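Local coordinates for paenibacillus xanthan lyase (Paenibacillus, PDB 6F2P), which cleaves xanthan as a lyase (EC 4.2.2.12), probably by the beta-elimination chemistry of polysaccharide lyase family 8, and appears to be promiscuous, at residues A[96-101]-A[139-144]; A[239-244]-A[257-262]; A[301-306]-A[319-324]; A[437-442]-A[498-503]; A[604-609]-A[613-618]. All coordinates share one frame; numbering follows the deposited sequence.

Contact 1. Residues A[96-101]-A[139-144]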
# COMPACT_ATOMS: atom_id res chain seq x y z
N ALA A 96 53.59 -18.52 -17.79
CA ALA A 96 53.48 -17.52 -18.84
C ALA A 96 52.22 -16.69 -18.62
O ALA A 96 52.25 -15.47 -18.77
CB ALA A 96 53.45 -18.19 -20.19
N LEU A 97 51.13 -17.36 -18.26
CA LEU A 97 49.88 -16.70 -17.89
C LEU A 97 50.11 -15.71 -16.75
O LEU A 97 49.75 -14.54 -16.85
CB LEU A 97 48.83 -17.73 -17.47
CG LEU A 97 47.42 -17.22 -17.18
CD1 LEU A 97 46.94 -16.39 -18.35
CD2 LEU A 97 46.48 -18.40 -16.92
N LYS A 98 50.73 -16.19 -15.67
CA LYS A 98 51.11 -15.36 -14.53
C LYS A 98 51.84 -14.10 -14.98
O LYS A 98 51.46 -12.98 -14.61
CB LYS A 98 51.98 -16.16 -13.55
CG LYS A 98 52.61 -15.33 -12.42
CD LYS A 98 53.40 -16.21 -11.45
CE LYS A 98 54.88 -15.82 -11.39
NZ LYS A 98 55.19 -14.87 -10.27
N ALA A 99 52.88 -14.28 -15.79
CA ALA A 99 53.69 -13.16 -16.25
C ALA A 99 52.86 -12.15 -17.04
O ALA A 99 53.04 -10.95 -16.89
CB ALA A 99 54.87 -13.66 -17.08
N ASP A 100 51.96 -12.65 -17.88
CA ASP A 100 51.15 -11.77 -18.71
C ASP A 100 50.12 -11.00 -17.88
O ASP A 100 49.86 -9.82 -18.14
CB ASP A 100 50.49 -12.55 -19.85
CG ASP A 100 51.44 -12.78 -21.02
OD1 ASP A 100 52.39 -11.98 -21.17
OD2 ASP A 100 51.24 -13.75 -21.78
N ILE A 101 49.57 -11.68 -16.88
CA ILE A 101 48.67 -11.02 -15.95
C ILE A 101 49.38 -9.88 -15.24
O ILE A 101 48.90 -8.74 -15.23
CB ILE A 101 48.13 -12.00 -14.91
CG1 ILE A 101 47.24 -13.03 -15.59
CG2 ILE A 101 47.33 -11.26 -13.87
CD1 ILE A 101 46.87 -14.17 -14.70
N ALA A 139 43.43 -10.12 -5.00
CA ALA A 139 43.10 -11.15 -4.03
C ALA A 139 43.64 -12.50 -4.49
O ALA A 139 44.28 -13.23 -3.72
CB ALA A 139 41.60 -11.21 -3.78
N LEU A 140 43.40 -12.83 -5.75
CA LEU A 140 43.84 -14.10 -6.30
C LEU A 140 45.36 -14.18 -6.43
O LEU A 140 45.95 -15.23 -6.18
CB LEU A 140 43.20 -14.31 -7.68
CG LEU A 140 41.68 -14.36 -7.73
CD1 LEU A 140 41.20 -14.42 -9.17
CD2 LEU A 140 41.15 -15.56 -6.95
N MET A 141 45.98 -13.08 -6.82
CA MET A 141 47.38 -13.09 -7.24
C MET A 141 48.34 -12.64 -6.14
O MET A 141 49.55 -12.54 -6.36
CB MET A 141 47.54 -12.18 -8.46
CG MET A 141 46.69 -12.58 -9.66
SD MET A 141 47.24 -14.12 -10.42
CE MET A 141 48.93 -13.68 -10.83
N TYR A 142 47.78 -12.38 -4.96
CA TYR A 142 48.50 -11.79 -3.83
C TYR A 142 49.90 -12.37 -3.56
O TYR A 142 50.89 -11.63 -3.50
CB TYR A 142 47.64 -11.92 -2.58
CG TYR A 142 47.99 -10.94 -1.49
CD1 TYR A 142 47.49 -9.64 -1.52
CD2 TYR A 142 48.79 -11.30 -0.42
CE1 TYR A 142 47.80 -8.73 -0.52
CE2 TYR A 142 49.10 -10.40 0.59
CZ TYR A 142 48.60 -9.11 0.53
OH TYR A 142 48.91 -8.21 1.53
N THR A 143 49.96 -13.68 -3.39
CA THR A 143 51.21 -14.36 -3.08
C THR A 143 52.24 -14.31 -4.22
O THR A 143 53.42 -14.62 -4.02
CB THR A 143 50.95 -15.83 -2.73
OG1 THR A 143 50.30 -16.46 -3.84
CG2 THR A 143 50.04 -15.92 -1.52
N GLU A 144 51.79 -13.93 -5.41
CA GLU A 144 52.67 -13.87 -6.57
C GLU A 144 53.12 -12.44 -6.82
O GLU A 144 53.81 -12.17 -7.80
CB GLU A 144 51.95 -14.40 -7.80
CG GLU A 144 51.39 -15.79 -7.62
CD GLU A 144 52.46 -16.86 -7.62
OE1 GLU A 144 53.59 -16.57 -8.08
OE2 GLU A 144 52.18 -17.98 -7.16
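The side chain of Lys98 leaves with CG turned away from the backbone nitrogen (chi1 171°), then bends at chi3 and chi4, which brings its ammonium end round to the carboxylate of Glu144, itself folded over by a bend at chi2 (-73°). The two chains meet at roughly a right angle. Lys98 NZ forms a salt bridge of 3.2 Å with Glu144 OE1, approached on the anti side of that oxygen and 18° out of the carboxylate plane, while the methylenes of the lysine lie beside the same oxygen. Beside the salt bridge the sulfur-borne methyl of Met141 is the apolar link: its CE sits 4.2 Å from Ile101 CG2 and 4.3 Å from Lys98 CG. A methionine in place of Lys98 would probably leave the Glu144 carboxylate without its charged mate. The contact joins helix 95-111 to the C-terminal end of helix 123-141 and the 3-10 turn after it, and Tyr84 of helix 68-85 touches Lys98, Met141 and Glu144 alike.

Contact 2. Residues A[239-244]-A[257-262]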
# COMPACT_ATOMS: atom_id res chain seq x y z
N ASP A 239 27.21 -10.33 1.25
CA ASP A 239 28.60 -10.71 1.04
C ASP A 239 29.50 -10.03 2.06
O ASP A 239 30.37 -10.68 2.63
CB ASP A 239 29.07 -10.43 -0.39
CG ASP A 239 28.75 -11.58 -1.34
OD1 ASP A 239 28.21 -12.61 -0.89
OD2 ASP A 239 29.06 -11.45 -2.55
N LEU A 240 29.29 -8.74 2.29
CA LEU A 240 30.08 -8.03 3.28
C LEU A 240 29.92 -8.62 4.67
O LEU A 240 30.90 -8.77 5.40
CB LEU A 240 29.71 -6.55 3.31
CG LEU A 240 30.72 -5.66 2.60
CD1 LEU A 240 30.44 -4.22 2.94
CD2 LEU A 240 32.14 -6.04 3.00
N ILE A 241 28.69 -8.95 5.04
CA ILE A 241 28.44 -9.58 6.33
C ILE A 241 29.21 -10.89 6.43
O ILE A 241 29.87 -11.15 7.44
CB ILE A 241 26.94 -9.81 6.57
CG1 ILE A 241 26.26 -8.50 6.92
CG2 ILE A 241 26.72 -10.82 7.69
CD1 ILE A 241 24.76 -8.56 6.74
N PHE A 242 29.15 -11.71 5.38
CA PHE A 242 29.81 -13.01 5.37
C PHE A 242 31.33 -12.91 5.50
O PHE A 242 31.93 -13.66 6.27
CB PHE A 242 29.45 -13.78 4.10
CG PHE A 242 30.20 -15.06 3.94
CD1 PHE A 242 29.75 -16.23 4.52
CD2 PHE A 242 31.36 -15.11 3.16
CE1 PHE A 242 30.44 -17.42 4.37
CE2 PHE A 242 32.06 -16.30 3.00
CZ PHE A 242 31.60 -17.45 3.60
N ILE A 243 31.94 -12.00 4.75
CA ILE A 243 33.39 -11.83 4.78
C ILE A 243 33.87 -11.35 6.15
O ILE A 243 34.79 -11.92 6.75
CB ILE A 243 33.85 -10.83 3.68
CG1 ILE A 243 33.47 -11.35 2.30
CG2 ILE A 243 35.36 -10.58 3.74
CD1 ILE A 243 33.49 -10.29 1.22
N LEU A 244 33.22 -10.30 6.65
CA LEU A 244 33.64 -9.65 7.87
C LEU A 244 33.27 -10.45 9.11
O LEU A 244 33.81 -10.20 10.19
CB LEU A 244 33.03 -8.26 7.95
CG LEU A 244 33.49 -7.35 6.81
CD1 LEU A 244 32.76 -6.01 6.86
CD2 LEU A 244 34.98 -7.17 6.88
N ASN A 257 19.98 -7.26 11.38
CA ASN A 257 18.97 -8.30 11.47
C ASN A 257 17.80 -8.04 10.49
O ASN A 257 17.06 -8.96 10.14
CB ASN A 257 18.53 -8.48 12.93
CG ASN A 257 19.71 -8.78 13.87
OD1 ASN A 257 20.47 -9.74 13.65
ND2 ASN A 257 19.87 -7.96 14.90
N ASN A 258 17.68 -6.79 10.03
CA ASN A 258 16.71 -6.44 8.99
C ASN A 258 17.01 -7.15 7.68
O ASN A 258 16.09 -7.51 6.92
CB ASN A 258 16.71 -4.92 8.75
CG ASN A 258 16.33 -4.13 9.98
OD1 ASN A 258 15.86 -4.70 10.97
ND2 ASN A 258 16.51 -2.82 9.93
N VAL A 259 18.30 -7.38 7.42
CA VAL A 259 18.73 -8.06 6.20
C VAL A 259 18.19 -9.49 6.19
O VAL A 259 17.86 -10.02 5.14
CB VAL A 259 20.27 -8.06 6.06
CG1 VAL A 259 20.69 -8.79 4.80
CG2 VAL A 259 20.78 -6.63 6.04
N TYR A 260 18.10 -10.12 7.35
CA TYR A 260 17.54 -11.46 7.41
C TYR A 260 16.03 -11.41 7.20
O TYR A 260 15.47 -12.25 6.49
CB TYR A 260 17.92 -12.16 8.72
CG TYR A 260 19.42 -12.26 8.88
CD1 TYR A 260 20.13 -13.31 8.33
CD2 TYR A 260 20.13 -11.26 9.54
CE1 TYR A 260 21.50 -13.38 8.45
CE2 TYR A 260 21.50 -11.32 9.66
CZ TYR A 260 22.18 -12.39 9.12
OH TYR A 260 23.55 -12.46 9.24
N ARG A 261 15.38 -10.40 7.78
CA ARG A 261 13.95 -10.22 7.59
C ARG A 261 13.61 -10.01 6.11
O ARG A 261 12.57 -10.49 5.64
CB ARG A 261 13.43 -9.04 8.42
CG ARG A 261 13.63 -9.15 9.94
CD ARG A 261 13.43 -10.56 10.48
NE ARG A 261 12.08 -11.08 10.25
CZ ARG A 261 11.68 -12.29 10.62
NH1 ARG A 261 12.52 -13.11 11.25
NH2 ARG A 261 10.44 -12.69 10.36
N TRP A 262 14.49 -9.28 5.40
CA TRP A 262 14.26 -8.97 3.98
C TRP A 262 13.95 -10.22 3.18
O TRP A 262 13.09 -10.21 2.29
CB TRP A 262 15.47 -8.27 3.34
CG TRP A 262 15.73 -6.88 3.87
CD1 TRP A 262 14.88 -6.10 4.60
CD2 TRP A 262 16.94 -6.12 3.70
NE1 TRP A 262 15.49 -4.90 4.89
CE2 TRP A 262 16.75 -4.88 4.35
CE3 TRP A 262 18.16 -6.36 3.06
CZ2 TRP A 262 17.73 -3.89 4.39
CZ3 TRP A 262 19.14 -5.37 3.10
CH2 TRP A 262 18.92 -4.16 3.75
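Ile241 reaches from helix 229-244 toward helix 256-267 and overlaps two side chains there with its two branches. Its CG2, which stands anti to the backbone N because CG1 takes the position beside that nitrogen (chi1 -75°), lies 3.9 Å from Tyr260 OH, so the methyl meets the phenol end of the tyrosine and not the middle of its ring. The longer branch runs out through CG1 and ends at CD1, 4.5 Å from Val259 CG2, a loose apolar touch. Tyr260 leaves its helix with CG beside the backbone N (chi1 -59°), and this carries the hydroxyl end of the ring out to Ile241, the two side chains lying askew to one another. The backbones stay well apart: even at their nearest, Ile241 CA and Val259 CA are 9.8 Å from each other. Other groups fill in around the pair, with Val259 also resting on Ile237, one turn back on helix 229-244, and Tyr260 on Phe318 of helix 312-328. The tyrosine hydroxyl is hydrogen-bonded to Thr309 OG1 in the turn after helix 292-307. All three touching residues are buried and no hydrogen bond joins the two segments, so van der Waals contact alone links them here, while the one polar atom at the interface is satisfied by a third part of the helical domain.

Contact 3. Residues A[301-306]-A[319-324]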
# COMPACT_ATOMS: atom_id res chain seq x y z
N ALA A 301 21.55 -17.02 -4.13
CA ALA A 301 22.94 -16.99 -3.71
C ALA A 301 23.09 -16.18 -2.44
O ALA A 301 23.82 -16.56 -1.53
CB ALA A 301 23.83 -16.42 -4.81
N SER A 302 22.37 -15.06 -2.39
CA SER A 302 22.42 -14.19 -1.22
C SER A 302 21.85 -14.89 -0.00
O SER A 302 22.33 -14.69 1.12
CB SER A 302 21.66 -12.90 -1.49
OG SER A 302 22.34 -12.09 -2.44
N ILE A 303 20.82 -15.71 -0.22
CA ILE A 303 20.15 -16.40 0.88
C ILE A 303 21.07 -17.47 1.47
O ILE A 303 21.14 -17.64 2.70
CB ILE A 303 18.80 -17.00 0.45
CG1 ILE A 303 17.80 -15.87 0.17
CG2 ILE A 303 18.24 -17.89 1.53
CD1 ILE A 303 16.47 -16.33 -0.41
N ILE A 304 21.79 -18.17 0.59
CA ILE A 304 22.81 -19.12 1.00
C ILE A 304 23.91 -18.44 1.82
O ILE A 304 24.33 -18.94 2.86
CB ILE A 304 23.43 -19.81 -0.22
CG1 ILE A 304 22.39 -20.71 -0.88
CG2 ILE A 304 24.66 -20.60 0.18
CD1 ILE A 304 22.85 -21.31 -2.18
N ARG A 305 24.36 -17.28 1.35
CA ARG A 305 25.35 -16.50 2.09
C ARG A 305 24.80 -16.06 3.44
O ARG A 305 25.52 -16.08 4.44
CB ARG A 305 25.79 -15.28 1.29
CG ARG A 305 26.67 -15.59 0.09
CD ARG A 305 28.09 -15.87 0.52
NE ARG A 305 28.94 -16.33 -0.58
CZ ARG A 305 29.59 -17.48 -0.59
NH1 ARG A 305 29.52 -18.31 0.44
NH2 ARG A 305 30.33 -17.81 -1.64
N LEU A 306 23.54 -15.66 3.47
CA LEU A 306 22.94 -15.23 4.74
C LEU A 306 22.76 -16.38 5.73
O LEU A 306 22.88 -16.18 6.93
CB LEU A 306 21.64 -14.47 4.51
CG LEU A 306 21.87 -13.06 3.96
CD1 LEU A 306 20.56 -12.40 3.59
CD2 LEU A 306 22.64 -12.20 4.94
N LYS A 319 17.93 -22.44 4.43
CA LYS A 319 18.42 -23.61 3.72
C LYS A 319 17.25 -24.39 3.16
O LYS A 319 17.36 -25.00 2.10
CB LYS A 319 19.25 -24.52 4.63
CG LYS A 319 20.56 -23.92 5.07
CD LYS A 319 21.34 -24.89 5.94
CE LYS A 319 22.42 -24.14 6.69
NZ LYS A 319 23.41 -25.05 7.33
N ARG A 320 16.12 -24.34 3.86
CA ARG A 320 14.97 -25.13 3.45
C ARG A 320 14.34 -24.55 2.19
O ARG A 320 13.95 -25.29 1.30
CB ARG A 320 13.93 -25.22 4.57
CG ARG A 320 14.34 -26.12 5.73
CD ARG A 320 13.17 -26.43 6.65
NE ARG A 320 12.28 -27.45 6.09
CZ ARG A 320 10.96 -27.43 6.19
NH1 ARG A 320 10.35 -26.43 6.82
NH2 ARG A 320 10.24 -28.40 5.66
N MET A 321 14.25 -23.23 2.12
CA MET A 321 13.61 -22.64 0.95
C MET A 321 14.53 -22.75 -0.28
O MET A 321 14.07 -23.08 -1.38
CB MET A 321 13.15 -21.20 1.24
CG MET A 321 14.26 -20.20 1.49
SD MET A 321 13.62 -18.53 1.77
CE MET A 321 13.10 -18.63 3.48
N VAL A 322 15.83 -22.52 -0.09
CA VAL A 322 16.79 -22.67 -1.17
C VAL A 322 16.83 -24.12 -1.68
O VAL A 322 16.89 -24.35 -2.89
CB VAL A 322 18.20 -22.18 -0.77
CG1 VAL A 322 19.25 -22.59 -1.80
CG2 VAL A 322 18.19 -20.68 -0.63
N LYS A 323 16.78 -25.08 -0.77
CA LYS A 323 16.76 -26.48 -1.19
C LYS A 323 15.57 -26.76 -2.10
O LYS A 323 15.73 -27.33 -3.17
CB LYS A 323 16.73 -27.44 0.00
CG LYS A 323 16.88 -28.91 -0.40
CD LYS A 323 17.37 -29.77 0.75
CE LYS A 323 17.70 -31.18 0.27
NZ LYS A 323 18.30 -32.02 1.35
N TYR A 324 14.39 -26.33 -1.65
CA TYR A 324 13.14 -26.44 -2.41
C TYR A 324 13.32 -25.95 -3.83
O TYR A 324 12.99 -26.67 -4.78
CB TYR A 324 12.03 -25.63 -1.73
CG TYR A 324 10.71 -25.61 -2.47
CD1 TYR A 324 9.95 -26.77 -2.60
CD2 TYR A 324 10.20 -24.44 -3.02
CE1 TYR A 324 8.73 -26.76 -3.27
CE2 TYR A 324 8.98 -24.42 -3.69
CZ TYR A 324 8.25 -25.59 -3.81
OH TYR A 324 7.04 -25.60 -4.47
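The 2.8 Å bond from Leu306 N to Ser302 O closes the helical turn that presents Ile303 and Ile304 to Val322. Nothing polar crosses the interface itself. Val322 works with both its methyls, one for each isoleucine. Its CG2 lies 3.5 Å from Ile303 CG2, the two side chains lying alongside and pointing opposite ways. The other methyl, CG1, turned anti to the backbone N (chi1 169°), meets Ile304 at about a right angle, 3.8 Å from its CG1 and equally near its CD1. Ile303 also reaches Met321: its CD1 comes to 4.2 Å from Met321 SD. All four residues are buried, and Leu349 of helix 340-351 also packs on Val322. The axes of the two short segments run 9.7 Å apart at 148°, a near-antiparallel pair. Helices 292-307 and 312-328, joined by a short turn, thus form an alpha-helical hairpin, the element from which the alpha/alpha toroid of family 8 lyases is built.

Contact 4. Residues A[437-442]-A[498-503]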
# COMPACT_ATOMS: atom_id res chain seq x y z
N GLY A 437 -4.48 -8.85 -17.79
CA GLY A 437 -5.10 -8.17 -16.67
C GLY A 437 -5.34 -6.69 -16.90
O GLY A 437 -6.23 -6.11 -16.28
N THR A 438 -4.56 -6.10 -17.80
CA THR A 438 -4.60 -4.66 -18.02
C THR A 438 -5.87 -4.20 -18.73
O THR A 438 -6.46 -4.95 -19.51
CB THR A 438 -3.40 -4.20 -18.86
OG1 THR A 438 -3.35 -4.95 -20.08
CG2 THR A 438 -2.10 -4.41 -18.10
N THR A 439 -6.27 -2.96 -18.46
CA THR A 439 -7.27 -2.28 -19.27
C THR A 439 -6.59 -1.16 -20.04
O THR A 439 -6.02 -0.27 -19.43
CB THR A 439 -8.38 -1.68 -18.40
OG1 THR A 439 -9.11 -2.73 -17.77
CG2 THR A 439 -9.32 -0.83 -19.23
N VAL A 440 -6.64 -1.20 -21.37
CA VAL A 440 -5.88 -0.25 -22.20
C VAL A 440 -6.63 0.29 -23.43
O VAL A 440 -7.65 -0.27 -23.85
CB VAL A 440 -4.59 -0.89 -22.75
CG1 VAL A 440 -3.65 -1.29 -21.62
CG2 VAL A 440 -4.93 -2.07 -23.64
N LEU A 441 -6.11 1.39 -23.99
CA LEU A 441 -6.53 1.84 -25.32
C LEU A 441 -5.78 0.99 -26.33
O LEU A 441 -4.57 0.83 -26.22
CB LEU A 441 -6.16 3.30 -25.54
CG LEU A 441 -6.83 4.32 -24.64
CD1 LEU A 441 -6.25 5.71 -24.91
CD2 LEU A 441 -8.35 4.30 -24.83
N GLN A 442 -6.51 0.44 -27.30
CA GLN A 442 -5.93 -0.55 -28.20
C GLN A 442 -4.73 -0.03 -28.99
O GLN A 442 -4.79 1.04 -29.62
CB GLN A 442 -6.98 -1.08 -29.17
CG GLN A 442 -6.41 -1.93 -30.28
CD GLN A 442 -7.48 -2.56 -31.14
OE1 GLN A 442 -8.58 -2.02 -31.26
NE2 GLN A 442 -7.16 -3.70 -31.74
N SER A 498 -15.37 -1.78 -13.78
CA SER A 498 -16.52 -0.94 -14.07
C SER A 498 -16.03 0.49 -14.08
O SER A 498 -14.86 0.75 -13.76
CB SER A 498 -17.57 -1.09 -12.98
OG SER A 498 -17.10 -0.46 -11.80
N GLY A 499 -16.92 1.42 -14.41
CA GLY A 499 -16.55 2.81 -14.54
C GLY A 499 -15.56 3.05 -15.67
O GLY A 499 -14.87 4.06 -15.68
N ILE A 500 -15.49 2.11 -16.61
CA ILE A 500 -14.54 2.21 -17.71
C ILE A 500 -14.99 3.28 -18.69
O ILE A 500 -15.98 3.10 -19.39
CB ILE A 500 -14.39 0.87 -18.46
CG1 ILE A 500 -14.04 -0.25 -17.49
CG2 ILE A 500 -13.32 1.00 -19.53
CD1 ILE A 500 -14.00 -1.62 -18.12
N ALA A 501 -14.26 4.38 -18.72
CA ALA A 501 -14.64 5.55 -19.51
C ALA A 501 -13.46 6.18 -20.26
O ALA A 501 -12.35 6.31 -19.73
CB ALA A 501 -15.32 6.58 -18.62
N SER A 502 -13.71 6.59 -21.50
CA SER A 502 -12.67 7.20 -22.32
C SER A 502 -13.27 8.13 -23.35
O SER A 502 -14.39 7.92 -23.82
CB SER A 502 -11.84 6.11 -23.01
OG SER A 502 -11.05 6.67 -24.04
N THR A 503 -12.53 9.18 -23.71
CA THR A 503 -12.91 10.04 -24.82
C THR A 503 -11.76 10.13 -25.81
O THR A 503 -11.62 11.14 -26.51
CB THR A 503 -13.27 11.45 -24.34
OG1 THR A 503 -12.27 11.92 -23.43
CG2 THR A 503 -14.62 11.45 -23.66
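Two facing sheets of the family 8 super-sandwich meet here: strand 439-441 edges a five-stranded sheet, and strand 493-501 belongs to the nine-stranded one. Thr439 CG2 approaches Ile500 CG2 to 4.4 Å, methyl to methyl. The threonine's chi1 of -66° sets that methyl anti to the backbone N and the hydroxyl beside it, so OG1 can be hydrogen-bonded to Lys484 NZ and Thr510 OG1 while the carbon faces the isoleucine. Two residues along each chain, Leu441 CD2 lies 3.7 Å from Ser502 OG, a methyl beside a hydroxyl whose own polar partner is Asp504 OD2. Between the two pairs the register keeps step: Thr439 CA to Ile500 CA and Leu441 CA to Ser502 CA are both 8.7 Å, and the touching parts run 16° from parallel. No hydrogen bond joins the segments. Tyr615 of the neighbouring strand 613-621, in the same layer as Ile500, touches both Thr439 and Ile500. At the positive phi of Gly499, Gly499 and Ile500 together face Gly613, a G1 beta bulge in the nine-stranded sheet. Side chains meeting between layers, with each backbone bonded within its own sheet, are the signature of a beta-sandwich.

Contact 5. Residues A[604-609]-A[613-618]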
# COMPACT_ATOMS: atom_id res chain seq x y z
N PHE A 604 -11.41 -8.57 -23.75
CA PHE A 604 -12.69 -7.90 -23.92
C PHE A 604 -12.50 -6.65 -24.76
O PHE A 604 -11.49 -5.95 -24.63
CB PHE A 604 -13.27 -7.47 -22.58
CG PHE A 604 -13.51 -8.59 -21.61
CD1 PHE A 604 -14.41 -9.61 -21.90
CD2 PHE A 604 -12.88 -8.61 -20.38
CE1 PHE A 604 -14.64 -10.63 -21.00
CE2 PHE A 604 -13.11 -9.63 -19.46
CZ PHE A 604 -13.99 -10.64 -19.78
N ASP A 605 -13.49 -6.36 -25.60
CA ASP A 605 -13.49 -5.12 -26.35
C ASP A 605 -14.66 -4.27 -25.89
O ASP A 605 -15.81 -4.58 -26.19
CB ASP A 605 -13.59 -5.40 -27.85
CG ASP A 605 -13.44 -4.14 -28.70
OD1 ASP A 605 -13.72 -3.00 -28.22
OD2 ASP A 605 -13.04 -4.29 -29.87
N HIS A 606 -14.35 -3.19 -25.17
CA HIS A 606 -15.37 -2.26 -24.68
C HIS A 606 -15.78 -1.23 -25.72
O HIS A 606 -16.60 -0.35 -25.45
CB HIS A 606 -14.88 -1.54 -23.43
CG HIS A 606 -14.31 -2.46 -22.39
ND1 HIS A 606 -15.09 -3.22 -21.56
CD2 HIS A 606 -13.02 -2.75 -22.07
CE1 HIS A 606 -14.32 -3.93 -20.76
NE2 HIS A 606 -13.06 -3.67 -21.05
N GLY A 607 -15.19 -1.33 -26.92
CA GLY A 607 -15.48 -0.40 -27.99
C GLY A 607 -14.83 0.97 -27.82
O GLY A 607 -14.03 1.19 -26.91
N MET A 608 -15.17 1.88 -28.72
CA MET A 608 -14.63 3.23 -28.67
C MET A 608 -15.40 4.07 -27.69
O MET A 608 -16.58 3.84 -27.45
CB MET A 608 -14.72 3.88 -30.04
CG MET A 608 -13.47 3.70 -30.88
SD MET A 608 -13.68 4.55 -32.44
CE MET A 608 -14.37 6.11 -31.84
N ASN A 609 -14.71 5.07 -27.14
CA ASN A 609 -15.32 6.03 -26.23
C ASN A 609 -16.36 5.46 -25.25
O ASN A 609 -17.49 5.95 -25.20
CB ASN A 609 -15.95 7.16 -27.04
CG ASN A 609 -14.92 8.01 -27.73
OD1 ASN A 609 -13.86 8.30 -27.17
ND2 ASN A 609 -15.22 8.42 -28.96
N GLY A 613 -18.15 1.36 -19.20
CA GLY A 613 -17.93 -0.04 -19.53
C GLY A 613 -17.57 -0.87 -18.30
O GLY A 613 -17.31 -0.33 -17.22
N SER A 614 -17.56 -2.19 -18.47
CA SER A 614 -17.31 -3.07 -17.34
C SER A 614 -16.87 -4.44 -17.81
O SER A 614 -17.00 -4.77 -18.99
CB SER A 614 -18.58 -3.21 -16.48
OG SER A 614 -19.55 -4.07 -17.07
N TYR A 615 -16.33 -5.23 -16.90
CA TYR A 615 -16.02 -6.62 -17.19
C TYR A 615 -16.08 -7.40 -15.89
O TYR A 615 -16.03 -6.82 -14.80
CB TYR A 615 -14.63 -6.76 -17.83
CG TYR A 615 -13.47 -6.31 -16.96
CD1 TYR A 615 -12.98 -7.12 -15.93
CD2 TYR A 615 -12.85 -5.08 -17.16
CE1 TYR A 615 -11.94 -6.71 -15.13
CE2 TYR A 615 -11.79 -4.66 -16.37
CZ TYR A 615 -11.35 -5.48 -15.35
OH TYR A 615 -10.31 -5.08 -14.54
N SER A 616 -16.17 -8.71 -16.03
CA SER A 616 -15.99 -9.61 -14.91
C SER A 616 -15.53 -10.95 -15.46
O SER A 616 -16.01 -11.39 -16.51
CB SER A 616 -17.29 -9.78 -14.12
OG SER A 616 -18.27 -10.44 -14.89
N TYR A 617 -14.58 -11.57 -14.78
CA TYR A 617 -14.14 -12.93 -15.10
C TYR A 617 -13.47 -13.53 -13.88
O TYR A 617 -13.11 -12.81 -12.94
CB TYR A 617 -13.20 -12.95 -16.32
CG TYR A 617 -11.90 -12.18 -16.16
CD1 TYR A 617 -11.86 -10.81 -16.35
CD2 TYR A 617 -10.71 -12.84 -15.85
CE1 TYR A 617 -10.67 -10.10 -16.22
CE2 TYR A 617 -9.52 -12.14 -15.72
CZ TYR A 617 -9.51 -10.77 -15.90
OH TYR A 617 -8.34 -10.06 -15.77
N VAL A 618 -13.31 -14.85 -13.90
CA VAL A 618 -12.77 -15.57 -12.76
C VAL A 618 -11.67 -16.48 -13.23
O VAL A 618 -11.89 -17.33 -14.10
CB VAL A 618 -13.84 -16.48 -12.10
CG1 VAL A 618 -13.21 -17.34 -11.03
CG2 VAL A 618 -14.99 -15.65 -11.54
O HOH W 1 -18.17 -2.79 -21.60
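Strands 604-607 and 613-618 run antiparallel, at 167°, with axes 8.0 Å apart, and exchange no backbone hydrogen bonds. Phe604 lies between them. Its CD2 meets Tyr615 CB at 3.6 Å, the side chains crossing at about a right angle, and its CE2 reaches Tyr617 CD1, also at 3.6 Å. Tyr617 CD1 sits at the edge of the phenylalanine ring; the two ring planes are inclined at 53°, with centroids 5.9 Å apart. Replacing Phe604 by an alanine is likely to open a gap between the sheets and leave the Tyr617 ring without support on that side. The chain here passes from one layer of the super-sandwich to the other: Phe604 and His606 pair their backbones with strand 508-516, Gly613 and Tyr615 with strand 493-501. At the crossing, Asp605 OD1 accepts from Gly607 N at 2.6 Å, an Asx turn. The His606 ring points an edge at the opposite backbone, CE1 lying 3.3 Å from Ser614 O and in the ring plane. A water bonded to His606 ND1 (3.1 Å) accepts from Ser614 N, while His606 NE2 is hydrogen-bonded to Thr510 OG1 in the first sheet.

Contacts 1, 2 and 3 lie in the helical domain, contacts 4 and 5 in the super-sandwich. Contact 1 is peripheral and partly buried, about 53 Å from the chain's centre, and it alone is closed by a salt bridge. Contacts 2 and 3, with centres about 13 Å apart, are buried and apolar and touch each other, Leu306 packing on Val259 and Tyr260. Contacts 4 and 5 lie closer still, centres about 7 Å apart, and use the same two sheets: strands 493-501 and 613-621 are neighbours, with Ile500 O and Gly613 N probably hydrogen-bonded. Contact 4 is wholly buried and sparse, whereas contact 5, partly buried, is aromatic inside and water-bridged at its more open end.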